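Structure-specific endonuclease subunit SLX1 (Candida glabrata, PDB 4XLG) is thought to be the catalytic subunit of the SLX1-SLX4 endonuclease, cutting branched DNA near single-strand/duplex junctions during repair and recombination. Local coordinates at residues 8-13 / 192-197; 24-29 / 38-43; 67-72 / 76-81; 128-133 / 139-144. The protein carries 1 engineered substitution. One frame throughout, in Å; residues are numbered along the deposited sequence.

Contact 1 of 4, residues 8-13 / 192-197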
loop_
_atom_site.group_PDB
_atom_site.type_symbol
_atom_site.label_atom_id
_atom_site.label_comp_id
_atom_site.label_asym_id
_atom_site.label_seq_id
_atom_site.Cartn_x
_atom_site.Cartn_y
_atom_site.Cartn_z
ATOM N N PRO B 8 3.601 -4.251 6.184
ATOM C CA PRO B 8 5.002 -4.529 5.783
ATOM C C PRO B 8 5.859 -3.303 5.800
ATOM O O PRO B 8 5.406 -2.194 5.449
ATOM C CB PRO B 8 4.899 -5.012 4.307
ATOM C CG PRO B 8 3.470 -5.631 4.265
ATOM C CD PRO B 8 2.614 -4.699 5.180
ATOM N N ASP B 9 7.111 -3.495 6.220
ATOM C CA ASP B 9 8.091 -2.426 6.074
ATOM C C ASP B 9 8.201 -1.997 4.624
ATOM O O ASP B 9 8.355 -0.825 4.334
ATOM C CB ASP B 9 9.484 -2.895 6.592
ATOM C CG ASP B 9 9.427 -3.318 8.056
ATOM O OD1 ASP B 9 8.553 -2.821 8.837
ATOM O OD2 ASP B 9 10.204 -4.190 8.449
ATOM N N PHE B 10 8.225 -2.973 3.728
ATOM C CA PHE B 10 8.228 -2.708 2.303
ATOM C C PHE B 10 7.509 -3.818 1.587
ATOM O O PHE B 10 7.784 -4.988 1.835
ATOM C CB PHE B 10 9.690 -2.612 1.763
ATOM C CG PHE B 10 9.744 -2.169 0.293
ATOM C CD1 PHE B 10 9.597 -3.085 -0.758
ATOM C CD2 PHE B 10 9.854 -0.823 0.016
ATOM C CE1 PHE B 10 9.584 -2.638 -2.137
ATOM C CE2 PHE B 10 9.886 -0.348 -1.354
ATOM C CZ PHE B 10 9.749 -1.263 -2.413
ATOM N N TYR B 11 6.573 -3.482 0.697
ATOM C CA TYR B 11 6.023 -4.548 -0.142
ATOM C C TYR B 11 5.663 -3.819 -1.430
ATOM O O TYR B 11 4.921 -2.814 -1.388
ATOM C CB TYR B 11 4.779 -5.244 0.507
ATOM C CG TYR B 11 4.782 -6.740 0.199
ATOM C CD1 TYR B 11 4.522 -7.207 -1.143
ATOM C CD2 TYR B 11 5.135 -7.657 1.167
ATOM C CE1 TYR B 11 4.596 -8.593 -1.433
ATOM C CE2 TYR B 11 5.191 -9.016 0.893
ATOM C CZ TYR B 11 4.944 -9.453 -0.416
ATOM O OH TYR B 11 5.025 -10.810 -0.654
ATOM N N GLY B 12 6.157 -4.312 -2.566
ATOM C CA GLY B 12 5.961 -3.537 -3.779
ATOM C C GLY B 12 5.601 -4.467 -4.930
ATOM O O GLY B 12 5.953 -5.651 -4.939
ATOM N N CYS B 13 4.875 -3.900 -5.887
ATOM C CA CYS B 13 4.564 -4.573 -7.160
ATOM C C CYS B 13 5.401 -3.910 -8.242
ATOM O O CYS B 13 5.250 -2.717 -8.474
ATOM C CB CYS B 13 3.096 -4.412 -7.557
ATOM S SG CYS B 13 1.932 -5.325 -6.559
ATOM N N ASN B 192 19.176 1.644 -3.655
ATOM C CA ASN B 192 19.079 2.929 -2.960
ATOM C C ASN B 192 17.689 3.213 -2.445
ATOM O O ASN B 192 17.533 3.593 -1.255
ATOM C CB ASN B 192 19.529 4.074 -3.878
ATOM C CG ASN B 192 21.034 4.061 -4.099
ATOM O OD1 ASN B 192 21.770 3.336 -3.404
ATOM N ND2 ASN B 192 21.497 4.830 -5.104
ATOM N N LEU B 193 16.671 2.996 -3.293
ATOM C CA LEU B 193 15.286 3.240 -2.889
ATOM C C LEU B 193 14.908 2.317 -1.713
ATOM O O LEU B 193 14.351 2.779 -0.708
ATOM C CB LEU B 193 14.296 2.999 -4.049
ATOM C CG LEU B 193 12.805 3.102 -3.609
ATOM C CD1 LEU B 193 12.420 4.558 -3.253
ATOM C CD2 LEU B 193 11.862 2.544 -4.639
ATOM N N TYR B 194 15.240 1.031 -1.833
ATOM C CA TYR B 194 14.822 0.056 -0.821
ATOM C C TYR B 194 15.504 0.331 0.541
ATOM O O TYR B 194 14.843 0.396 1.591
ATOM C CB TYR B 194 15.187 -1.337 -1.290
ATOM C CG TYR B 194 14.824 -2.469 -0.376
ATOM C CD1 TYR B 194 13.491 -2.639 0.060
ATOM C CD2 TYR B 194 15.757 -3.443 -0.048
ATOM C CE1 TYR B 194 13.130 -3.718 0.849
ATOM C CE2 TYR B 194 15.399 -4.545 0.754
ATOM C CZ TYR B 194 14.072 -4.663 1.172
ATOM O OH TYR B 194 13.730 -5.755 1.882
ATOM N N SER B 195 16.823 0.498 0.515
ATOM C CA SER B 195 17.574 0.549 1.797
ATOM C C SER B 195 17.227 1.867 2.468
ATOM O O SER B 195 17.146 1.983 3.725
ATOM C CB SER B 195 19.100 0.407 1.568
ATOM O OG SER B 195 19.393 -0.926 1.166
ATOM N N THR B 196 17.011 2.878 1.642
ATOM C CA THR B 196 16.662 4.178 2.224
ATOM C C THR B 196 15.272 4.152 2.859
ATOM O O THR B 196 15.060 4.745 3.923
ATOM C CB THR B 196 16.725 5.304 1.172
ATOM O OG1 THR B 196 18.113 5.539 0.795
ATOM C CG2 THR B 196 16.216 6.612 1.770
ATOM N N THR B 197 14.318 3.496 2.188
ATOM C CA THR B 197 12.945 3.397 2.703
ATOM C C THR B 197 12.972 2.700 4.066
ATOM O O THR B 197 12.355 3.175 5.028
ATOM C CB THR B 197 12.026 2.638 1.707
ATOM O OG1 THR B 197 11.967 3.422 0.525
ATOM C CG2 THR B 197 10.587 2.519 2.270
#
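Phe10 meets Tyr194 with a ring face and Thr197 with its edge; the two are about one helical turn apart on segment 192-197. Leu193, at the start of that turn, turns its side chain to Ile65 and Tyr67 of the central sheet. Tyr194 comes next and makes a T-shaped contact: the CD1-CE1 edge of its ring points at one face of Phe10, with planes at 82° and centroids 5.3 Å apart. CD1 stands over the rim of that face, 3.8 Å from Phe10 CG, and CE1 reaches back to Phe10 CB at 3.7 Å. The Phe10 ring can accept this edge because its CG is anti to the backbone N (chi1 -173°), which carries the ring out toward the helix. Phe10 precedes Gly12-Cys13-Tyr14, the GIY half of the GIY-YIG signature, with Cys for Ile, so the long helix 176-213 packs here against the entrance to the first strand of the nuclease domain. Pro33 of helix 33-41 touches both aromatic side chains. At Thr197 the methyl CG2 meets the Phe10 edge, 4.1 Å from CD2. The hydroxyl OG1 is turned back and donates to Leu193 O at 2.8 Å; that carbonyl also accepts Thr197 N, from the other face of its plane.

Contact 2 of 4, residues 24-29 / 38-43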
loop_
_atom_site.group_PDB
_atom_site.type_symbol
_atom_site.label_atom_id
_atom_site.label_comp_id
_atom_site.label_asym_id
_atom_site.label_seq_id
_atom_site.Cartn_x
_atom_site.Cartn_y
_atom_site.Cartn_z
ATOM N N SER B 24 9.709 -7.420 -23.977
ATOM C CA SER B 24 9.405 -8.397 -22.892
ATOM C C SER B 24 9.306 -7.709 -21.547
ATOM O O SER B 24 10.205 -6.974 -21.141
ATOM C CB SER B 24 10.452 -9.538 -22.761
ATOM O OG SER B 24 10.473 -10.351 -23.975
ATOM N N PHE B 25 8.198 -7.979 -20.870
ATOM C CA PHE B 25 7.925 -7.413 -19.527
ATOM C C PHE B 25 7.583 -8.508 -18.542
ATOM O O PHE B 25 7.161 -9.625 -18.947
ATOM C CB PHE B 25 6.716 -6.428 -19.631
ATOM C CG PHE B 25 6.994 -5.257 -20.551
ATOM C CD1 PHE B 25 7.676 -4.154 -20.051
ATOM C CD2 PHE B 25 6.616 -5.282 -21.893
ATOM C CE1 PHE B 25 7.999 -3.063 -20.876
ATOM C CE2 PHE B 25 6.936 -4.182 -22.745
ATOM C CZ PHE B 25 7.624 -3.087 -22.229
ATOM N N TYR B 26 7.650 -8.158 -17.257
ATOM C CA TYR B 26 7.308 -9.104 -16.214
ATOM C C TYR B 26 6.740 -8.312 -15.079
ATOM O O TYR B 26 7.314 -7.282 -14.721
ATOM C CB TYR B 26 8.552 -9.862 -15.758
ATOM C CG TYR B 26 8.213 -10.966 -14.772
ATOM C CD1 TYR B 26 8.168 -10.703 -13.413
ATOM C CD2 TYR B 26 8.005 -12.258 -15.197
ATOM C CE1 TYR B 26 7.832 -11.703 -12.488
ATOM C CE2 TYR B 26 7.687 -13.274 -14.282
ATOM C CZ TYR B 26 7.641 -12.975 -12.934
ATOM O OH TYR B 26 7.344 -13.941 -12.024
ATOM N N ILE B 27 5.665 -8.814 -14.476
ATOM C CA ILE B 27 5.140 -8.123 -13.284
ATOM C C ILE B 27 5.156 -9.055 -12.079
ATOM O O ILE B 27 4.708 -10.229 -12.202
ATOM C CB ILE B 27 3.670 -7.670 -13.547
ATOM C CG1 ILE B 27 3.681 -6.523 -14.573
ATOM C CG2 ILE B 27 2.959 -7.179 -12.204
ATOM C CD1 ILE B 27 2.247 -6.318 -15.204
ATOM N N GLY B 28 5.635 -8.585 -10.915
ATOM C CA GLY B 28 5.534 -9.459 -9.731
ATOM C C GLY B 28 5.425 -8.601 -8.485
ATOM O O GLY B 28 5.251 -7.389 -8.579
ATOM N N SER B 29 5.471 -9.231 -7.305
ATOM C CA SER B 29 5.397 -8.453 -6.072
ATOM C C SER B 29 6.390 -9.047 -5.105
ATOM O O SER B 29 6.706 -10.248 -5.183
ATOM C CB SER B 29 3.969 -8.469 -5.460
ATOM O OG SER B 29 3.513 -9.788 -5.197
ATOM N N ARG B 38 17.845 -9.888 -8.224
ATOM C CA ARG B 38 18.930 -10.867 -8.419
ATOM C C ARG B 38 18.434 -12.257 -8.803
ATOM O O ARG B 38 19.106 -12.953 -9.569
ATOM C CB ARG B 38 19.830 -11.083 -7.142
ATOM C CG ARG B 38 20.645 -9.901 -6.685
ATOM C CD ARG B 38 21.786 -10.405 -5.674
ATOM N NE ARG B 38 21.214 -11.105 -4.513
ATOM C CZ ARG B 38 20.770 -10.445 -3.445
ATOM N NH1 ARG B 38 20.866 -9.113 -3.424
ATOM N NH2 ARG B 38 20.244 -11.092 -2.420
ATOM N N GLN B 39 17.331 -12.683 -8.187
ATOM C CA GLN B 39 16.752 -14.019 -8.495
ATOM C C GLN B 39 16.272 -14.037 -9.962
ATOM O O GLN B 39 16.482 -15.012 -10.687
ATOM C CB GLN B 39 15.598 -14.333 -7.570
ATOM C CG GLN B 39 16.109 -14.700 -6.133
ATOM C CD GLN B 39 14.929 -14.904 -5.203
ATOM O OE1 GLN B 39 14.090 -14.014 -5.042
ATOM N NE2 GLN B 39 14.803 -16.106 -4.679
ATOM N N HIS B 40 15.631 -12.965 -10.384
ATOM C CA HIS B 40 15.179 -12.927 -11.801
ATOM C C HIS B 40 16.357 -12.912 -12.772
ATOM O O HIS B 40 16.283 -13.486 -13.892
ATOM C CB HIS B 40 14.286 -11.683 -12.092
ATOM C CG HIS B 40 12.897 -11.790 -11.539
ATOM N ND1 HIS B 40 12.044 -12.831 -11.856
ATOM C CD2 HIS B 40 12.183 -10.941 -10.769
ATOM C CE1 HIS B 40 10.884 -12.642 -11.257
ATOM N NE2 HIS B 40 10.926 -11.480 -10.630
ATOM N N ASN B 41 17.448 -12.241 -12.406
ATOM C CA ASN B 41 18.577 -12.086 -13.311
ATOM C C ASN B 41 19.621 -13.155 -13.235
ATOM O O ASN B 41 20.434 -13.331 -14.117
ATOM C CB ASN B 41 19.225 -10.722 -13.076
ATOM C CG ASN B 41 18.364 -9.614 -13.698
ATOM O OD1 ASN B 41 17.563 -9.918 -14.596
ATOM N ND2 ASN B 41 18.508 -8.378 -13.226
ATOM N N GLY B 42 19.581 -13.922 -12.183
ATOM C CA GLY B 42 20.582 -14.958 -12.028
ATOM C C GLY B 42 19.777 -16.219 -11.989
ATOM O O GLY B 42 19.212 -16.617 -12.986
ATOM N N SER B 43 19.659 -16.810 -10.826
ATOM C CA SER B 43 18.643 -17.874 -10.664
ATOM C C SER B 43 17.940 -17.793 -9.298
ATOM O O SER B 43 18.397 -17.090 -8.383
ATOM C CB SER B 43 19.282 -19.248 -10.835
ATOM O OG SER B 43 20.254 -19.406 -9.820
#
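Tyr26 reaches from the strand to His40 on the helix, and the contact rests on this one pair of rings. CB of Tyr26 leaves the strand on the side of segment 38-43, and with CG anti to the backbone N (chi1 -174°) the phenol extends across the gap. CD1 is the first ring atom to come near the imidazole, 4.0 Å from His40 CE1. CE1 of the tyrosine is closest, at 3.4 Å from His40 CE1 and 3.6 Å from NE2. This tyrosine opens Tyr26-Ile27-Gly28, the YIG half of the GIY-YIG signature, on strand 25-30 at the margin of the central sheet; helix 33-41 follows it in the chain and folds back to bring His40 over. Further out, CZ lies 3.7 Å from His40 CE1, and the hydroxyl OH passes the same carbon at 3.8 Å. The rings are inclined at 61°, centroids 4.7 Å apart. The imidazole is steadied from beyond the pair: NE2 is hydrogen-bonded to Tyr14 OH, the tyrosine of the GIY half.

Contact 3 of 4, residues 67-72 / 76-81. Engineered in segment 76-81: Gln79 (natural residue Glu).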
loop_
_atom_site.group_PDB
_atom_site.type_symbol
_atom_site.label_atom_id
_atom_site.label_comp_id
_atom_site.label_asym_id
_atom_site.label_seq_id
_atom_site.Cartn_x
_atom_site.Cartn_y
_atom_site.Cartn_z
ATOM N N TYR B 67 4.689 0.842 -4.316
ATOM C CA TYR B 67 4.864 0.253 -2.985
ATOM C C TYR B 67 4.031 1.055 -1.972
ATOM O O TYR B 67 3.287 1.974 -2.355
ATOM C CB TYR B 67 6.366 0.193 -2.602
ATOM C CG TYR B 67 7.054 1.544 -2.432
ATOM C CD1 TYR B 67 7.503 2.278 -3.540
ATOM C CD2 TYR B 67 7.282 2.066 -1.140
ATOM C CE1 TYR B 67 8.143 3.501 -3.381
ATOM C CE2 TYR B 67 7.934 3.305 -0.982
ATOM C CZ TYR B 67 8.372 4.000 -2.116
ATOM O OH TYR B 67 8.996 5.216 -1.944
ATOM N N GLY B 68 4.085 0.642 -0.722
ATOM C CA GLY B 68 3.227 1.251 0.317
ATOM C C GLY B 68 2.018 0.381 0.642
ATOM O O GLY B 68 1.097 0.844 1.336
ATOM N N PHE B 69 1.985 -0.870 0.150
ATOM C CA PHE B 69 0.826 -1.738 0.389
ATOM C C PHE B 69 0.659 -2.096 1.859
ATOM O O PHE B 69 1.644 -2.319 2.547
ATOM C CB PHE B 69 0.950 -3.025 -0.422
ATOM C CG PHE B 69 0.760 -2.783 -1.908
ATOM C CD1 PHE B 69 -0.528 -2.647 -2.413
ATOM C CD2 PHE B 69 1.847 -2.620 -2.757
ATOM C CE1 PHE B 69 -0.756 -2.377 -3.767
ATOM C CE2 PHE B 69 1.636 -2.363 -4.118
ATOM C CZ PHE B 69 0.326 -2.251 -4.632
ATOM N N PRO B 70 -0.592 -2.136 2.326
ATOM C CA PRO B 70 -0.823 -2.378 3.752
ATOM C C PRO B 70 -0.630 -3.855 4.109
ATOM O O PRO B 70 -0.637 -4.198 5.291
ATOM C CB PRO B 70 -2.289 -1.944 3.962
ATOM C CG PRO B 70 -2.945 -2.028 2.558
ATOM C CD PRO B 70 -1.790 -1.625 1.624
ATOM N N SER B 71 -0.555 -4.732 3.106
ATOM C CA SER B 71 -0.390 -6.170 3.385
ATOM C C SER B 71 0.148 -6.819 2.152
ATOM O O SER B 71 -0.019 -6.307 1.049
ATOM C CB SER B 71 -1.717 -6.870 3.772
ATOM O OG SER B 71 -2.710 -6.703 2.731
ATOM N N ARG B 72 0.702 -8.003 2.336
ATOM C CA ARG B 72 1.080 -8.844 1.174
ATOM C C ARG B 72 -0.194 -9.152 0.361
ATOM O O ARG B 72 -0.163 -9.166 -0.853
ATOM C CB ARG B 72 1.713 -10.163 1.689
ATOM C CG ARG B 72 2.016 -11.224 0.608
ATOM C CD ARG B 72 2.465 -12.536 1.298
ATOM N NE ARG B 72 2.142 -13.640 0.412
ATOM C CZ ARG B 72 1.111 -14.462 0.564
ATOM N NH1 ARG B 72 0.324 -14.385 1.641
ATOM N NH2 ARG B 72 0.909 -15.401 -0.353
ATOM N N LEU B 76 -0.668 -8.457 -3.638
ATOM C CA LEU B 76 -1.001 -9.526 -4.612
ATOM C C LEU B 76 -2.284 -9.191 -5.374
ATOM O O LEU B 76 -2.434 -9.493 -6.559
ATOM C CB LEU B 76 -1.205 -10.871 -3.878
ATOM C CG LEU B 76 0.110 -11.468 -3.354
ATOM C CD1 LEU B 76 -0.126 -12.638 -2.358
ATOM C CD2 LEU B 76 0.979 -11.889 -4.541
ATOM N N GLN B 77 -3.253 -8.618 -4.679
ATOM C CA GLN B 77 -4.461 -8.160 -5.378
ATOM C C GLN B 77 -4.124 -7.182 -6.494
ATOM O O GLN B 77 -4.679 -7.297 -7.604
ATOM C CB GLN B 77 -5.459 -7.505 -4.417
ATOM C CG GLN B 77 -6.041 -8.488 -3.434
ATOM C CD GLN B 77 -6.850 -7.775 -2.374
ATOM O OE1 GLN B 77 -6.326 -6.961 -1.622
ATOM N NE2 GLN B 77 -8.144 -8.041 -2.350
ATOM N N PHE B 78 -3.254 -6.227 -6.190
ATOM C CA PHE B 78 -2.812 -5.248 -7.211
ATOM C C PHE B 78 -2.063 -5.945 -8.321
ATOM O O PHE B 78 -2.328 -5.749 -9.508
ATOM C CB PHE B 78 -1.911 -4.191 -6.550
ATOM C CG PHE B 78 -1.640 -3.016 -7.410
ATOM C CD1 PHE B 78 -0.585 -3.036 -8.312
ATOM C CD2 PHE B 78 -2.376 -1.859 -7.261
ATOM C CE1 PHE B 78 -0.290 -1.905 -9.088
ATOM C CE2 PHE B 78 -2.099 -0.734 -8.033
ATOM C CZ PHE B 78 -1.049 -0.760 -8.961
ATOM N N GLN B 79 -1.131 -6.800 -7.928
ATOM C CA GLN B 79 -0.343 -7.526 -8.945
ATOM C C GLN B 79 -1.232 -8.324 -9.899
ATOM O O GLN B 79 -1.062 -8.284 -11.119
ATOM C CB GLN B 79 0.626 -8.492 -8.251
ATOM C CG GLN B 79 1.513 -9.274 -9.303
ATOM C CD GLN B 79 2.025 -10.524 -8.710
ATOM O OE1 GLN B 79 2.471 -10.530 -7.580
ATOM N NE2 GLN B 79 1.906 -11.623 -9.434
ATOM N N HIS B 80 -2.171 -9.069 -9.341
ATOM C CA HIS B 80 -3.003 -9.898 -10.199
ATOM C C HIS B 80 -3.900 -9.046 -11.083
ATOM O O HIS B 80 -4.147 -9.400 -12.226
ATOM C CB HIS B 80 -3.819 -10.877 -9.323
ATOM C CG HIS B 80 -2.949 -11.875 -8.622
ATOM N ND1 HIS B 80 -3.317 -12.510 -7.455
ATOM C CD2 HIS B 80 -1.700 -12.321 -8.915
ATOM C CE1 HIS B 80 -2.337 -13.310 -7.064
ATOM N NE2 HIS B 80 -1.347 -13.217 -7.934
ATOM N N ALA B 81 -4.396 -7.929 -10.552
ATOM C CA ALA B 81 -5.256 -7.049 -11.362
ATOM C C ALA B 81 -4.426 -6.440 -12.527
ATOM O O ALA B 81 -4.906 -6.326 -13.679
ATOM C CB ALA B 81 -5.837 -5.954 -10.468
#
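Aromatic packing joins the loop to the helix through Phe69 and Phe78. The edge of the Phe69 ring is directed at the face of Phe78 in an offset edge-to-face pair, planes at 62° and centroids 5.3 Å apart. CZ of Phe69 does the touching, 3.5 Å from Phe78 CG, and its neighbour CE1 lies equally near Phe78 CB, so the ring of Phe69 wedges in at the root of the Phe78 side chain. Phe78 also makes an edge-to-face contact with Phe123. A mixed polar-apolar contact lies nearer the helix start: methyl CD1 of Leu76 sits over one face of the Arg72 guanidinium, 3.6 Å from NH2 and offset toward its rim. The arginine gets there by an extended chain that crosses the leucine at a slant. Backbone hydrogen bonding is helical, Leu76 N donating to Arg72 O at 2.9 Å. Just before, Ser71 is the N-cap, its OG accepting from Ala74 N, and another chain of the assembly packs against Pro70, Ser71 and Gln77. Gln79 is engineered; the natural Glu probably matches the metal-binding glutamate of GIY-YIG nucleases. Strand 60-67, the loop, whose Ser71 caps the helix, and helix 72-84 form a strand-to-helix connection of that nuclease fold.

Contact 4 of 4, residues 128-133 / 139-144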
loop_
_atom_site.group_PDB
_atom_site.type_symbol
_atom_site.label_atom_id
_atom_site.label_comp_id
_atom_site.label_asym_id
_atom_site.label_seq_id
_atom_site.Cartn_x
_atom_site.Cartn_y
_atom_site.Cartn_z
ATOM N N LEU B 128 -0.785 4.793 -2.207
ATOM C CA LEU B 128 0.419 4.117 -2.690
ATOM C C LEU B 128 1.423 5.084 -3.289
ATOM O O LEU B 128 1.098 6.235 -3.625
ATOM C CB LEU B 128 0.028 3.052 -3.741
ATOM C CG LEU B 128 -0.941 1.999 -3.126
ATOM C CD1 LEU B 128 -1.539 1.178 -4.236
ATOM C CD2 LEU B 128 -0.116 1.082 -2.119
ATOM N N THR B 129 2.651 4.594 -3.442
ATOM C CA THR B 129 3.677 5.378 -4.108
ATOM C C THR B 129 4.071 4.678 -5.396
ATOM O O THR B 129 4.421 3.486 -5.366
ATOM C CB THR B 129 4.929 5.558 -3.207
ATOM O OG1 THR B 129 4.558 6.382 -2.079
ATOM C CG2 THR B 129 6.128 6.237 -3.979
ATOM N N LEU B 130 4.041 5.419 -6.506
ATOM C CA LEU B 130 4.505 4.893 -7.797
ATOM C C LEU B 130 5.930 5.463 -8.025
ATOM O O LEU B 130 6.100 6.674 -8.155
ATOM C CB LEU B 130 3.537 5.331 -8.922
ATOM C CG LEU B 130 4.081 5.181 -10.354
ATOM C CD1 LEU B 130 4.429 3.711 -10.649
ATOM C CD2 LEU B 130 2.986 5.754 -11.283
ATOM N N HIS B 131 6.927 4.584 -8.092
ATOM C CA HIS B 131 8.315 5.039 -8.210
ATOM C C HIS B 131 8.905 4.555 -9.537
ATOM O O HIS B 131 8.851 3.336 -9.810
ATOM C CB HIS B 131 9.190 4.456 -7.092
ATOM C CG HIS B 131 10.618 4.916 -7.199
ATOM N ND1 HIS B 131 11.049 6.134 -6.712
ATOM C CD2 HIS B 131 11.691 4.366 -7.839
ATOM C CE1 HIS B 131 12.322 6.313 -7.024
ATOM N NE2 HIS B 131 12.740 5.243 -7.690
ATOM N N PHE B 132 9.494 5.475 -10.311
ATOM C CA PHE B 132 10.211 5.101 -11.553
ATOM C C PHE B 132 11.723 5.081 -11.393
ATOM O O PHE B 132 12.302 5.994 -10.797
ATOM C CB PHE B 132 9.858 6.105 -12.688
ATOM C CG PHE B 132 8.436 5.996 -13.089
ATOM C CD1 PHE B 132 8.055 4.990 -13.988
ATOM C CD2 PHE B 132 7.470 6.845 -12.562
ATOM C CE1 PHE B 132 6.707 4.832 -14.380
ATOM C CE2 PHE B 132 6.104 6.741 -12.974
ATOM C CZ PHE B 132 5.714 5.718 -13.871
ATOM N N PHE B 133 12.352 4.036 -11.919
ATOM C CA PHE B 133 13.803 3.939 -11.935
ATOM C C PHE B 133 14.349 4.349 -13.278
ATOM O O PHE B 133 15.581 4.436 -13.488
ATOM C CB PHE B 133 14.235 2.512 -11.668
ATOM C CG PHE B 133 13.787 1.998 -10.327
ATOM C CD1 PHE B 133 14.465 2.433 -9.153
ATOM C CD2 PHE B 133 12.706 1.103 -10.229
ATOM C CE1 PHE B 133 14.068 1.938 -7.894
ATOM C CE2 PHE B 133 12.293 0.587 -8.963
ATOM C CZ PHE B 133 12.986 1.006 -7.792
ATOM N N GLU B 139 8.305 9.254 -18.365
ATOM C CA GLU B 139 7.761 10.206 -19.319
ATOM C C GLU B 139 6.598 9.595 -20.102
ATOM O O GLU B 139 5.603 10.277 -20.373
ATOM C CB GLU B 139 8.846 10.689 -20.281
ATOM C CG GLU B 139 9.843 11.648 -19.657
ATOM C CD GLU B 139 10.856 12.148 -20.668
ATOM O OE1 GLU B 139 10.476 12.386 -21.837
ATOM O OE2 GLU B 139 12.032 12.293 -20.301
ATOM N N ILE B 140 6.723 8.321 -20.464
ATOM C CA ILE B 140 5.626 7.656 -21.177
ATOM C C ILE B 140 4.405 7.567 -20.257
ATOM O O ILE B 140 3.278 7.809 -20.677
ATOM C CB ILE B 140 6.001 6.230 -21.636
ATOM C CG1 ILE B 140 7.061 6.272 -22.750
ATOM C CG2 ILE B 140 4.738 5.486 -22.083
ATOM C CD1 ILE B 140 7.697 4.906 -23.028
ATOM N N TRP B 141 4.640 7.254 -18.985
ATOM C CA TRP B 141 3.511 7.196 -18.043
ATOM C C TRP B 141 2.846 8.565 -17.916
ATOM O O TRP B 141 1.605 8.703 -17.960
ATOM C CB TRP B 141 3.956 6.686 -16.659
ATOM C CG TRP B 141 2.823 6.799 -15.612
ATOM C CD1 TRP B 141 1.799 5.895 -15.415
ATOM C CD2 TRP B 141 2.596 7.860 -14.678
ATOM N NE1 TRP B 141 0.955 6.342 -14.425
ATOM C CE2 TRP B 141 1.416 7.539 -13.955
ATOM C CE3 TRP B 141 3.276 9.048 -14.370
ATOM C CZ2 TRP B 141 0.915 8.356 -12.935
ATOM C CZ3 TRP B 141 2.755 9.861 -13.381
ATOM C CH2 TRP B 141 1.598 9.511 -12.676
ATOM N N LYS B 142 3.671 9.595 -17.788
ATOM C CA LYS B 142 3.155 10.946 -17.611
ATOM C C LYS B 142 2.403 11.416 -18.838
ATOM O O LYS B 142 1.390 12.138 -18.725
ATOM C CB LYS B 142 4.309 11.885 -17.295
ATOM C CG LYS B 142 3.926 13.074 -16.455
ATOM C CD LYS B 142 5.098 13.468 -15.563
ATOM C CE LYS B 142 6.319 13.824 -16.401
ATOM N NZ LYS B 142 7.438 14.333 -15.564
ATOM N N ASN B 143 2.885 11.014 -20.012
ATOM C CA ASN B 143 2.217 11.409 -21.255
ATOM C C ASN B 143 0.783 10.903 -21.302
ATOM O O ASN B 143 -0.072 11.533 -21.946
ATOM C CB ASN B 143 2.979 10.898 -22.461
ATOM C CG ASN B 143 4.221 11.721 -22.754
ATOM O OD1 ASN B 143 4.336 12.864 -22.315
ATOM N ND2 ASN B 143 5.164 11.135 -23.497
ATOM N N ASP B 144 0.531 9.772 -20.630
ATOM C CA ASP B 144 -0.830 9.297 -20.363
ATOM C C ASP B 144 -1.624 9.270 -21.669
ATOM O O ASP B 144 -2.638 9.949 -21.799
ATOM C CB ASP B 144 -1.505 10.193 -19.309
ATOM C CG ASP B 144 -2.872 9.693 -18.885
ATOM O OD1 ASP B 144 -3.109 8.473 -18.993
ATOM O OD2 ASP B 144 -3.708 10.524 -18.437
#
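Trp141 lays its indole against Leu130 and Phe132, two residues of the strand that face the helix. With CG anti to the backbone N (chi1 172°), the indole projects from the helix toward the sheet. Leu130 comes from the opposite direction and puts methyl CD2 over the indole face, 3.6 Å from Trp141 CE2. This is a CH-pi contact: CD2 is 3.9 Å from the centroid of the five-membered ring. Strand 129-132, helix 135-143 and the parallel neighbour strand 160-168 make a beta-alpha-beta crossover, and Trp141 touches Val161 of the last strand as well. Phe132 instead has CG beside its backbone N (chi1 -67°). Its CE2 shares the indole face with Leu130, approaching Trp141 CE3 at 3.9 Å, and Phe132 CZ reaches Trp141 CB at 3.4 Å; the plane of the Phe132 ring is at 43° to that of the five-membered ring. Trp141 NE1 is hydrogen-bonded to Thr115 OG1 of helix 107-118, which should help set how the indole is turned.

Overall arrangement
All four contacts adjoin the central sheet. Contacts 1 and 2 lie on one face, where helices 176-213 and 33-41 pack; contacts 3 and 4 lie on the other. Contact 1 is about 13 Å from contact 3, centre to centre, and Tyr11 O approaches Phe69 CD2 to 3.4 Å. Contacts 1 and 2 flank the GIY and YIG halves of the signature, and a probable 2.7 Å hydrogen bond between Ser29 OG and Gln79 OE1 ties contact 2 to contact 3, whose engineered position 79 is probably at the catalytic site. Strand pairing links contact 3 to contact 4 (Tyr67 N to Thr129 O, 2.9 Å). The two zinc ions lie in the C-terminal region, a predicted SLX1-type zinc finger (219-282).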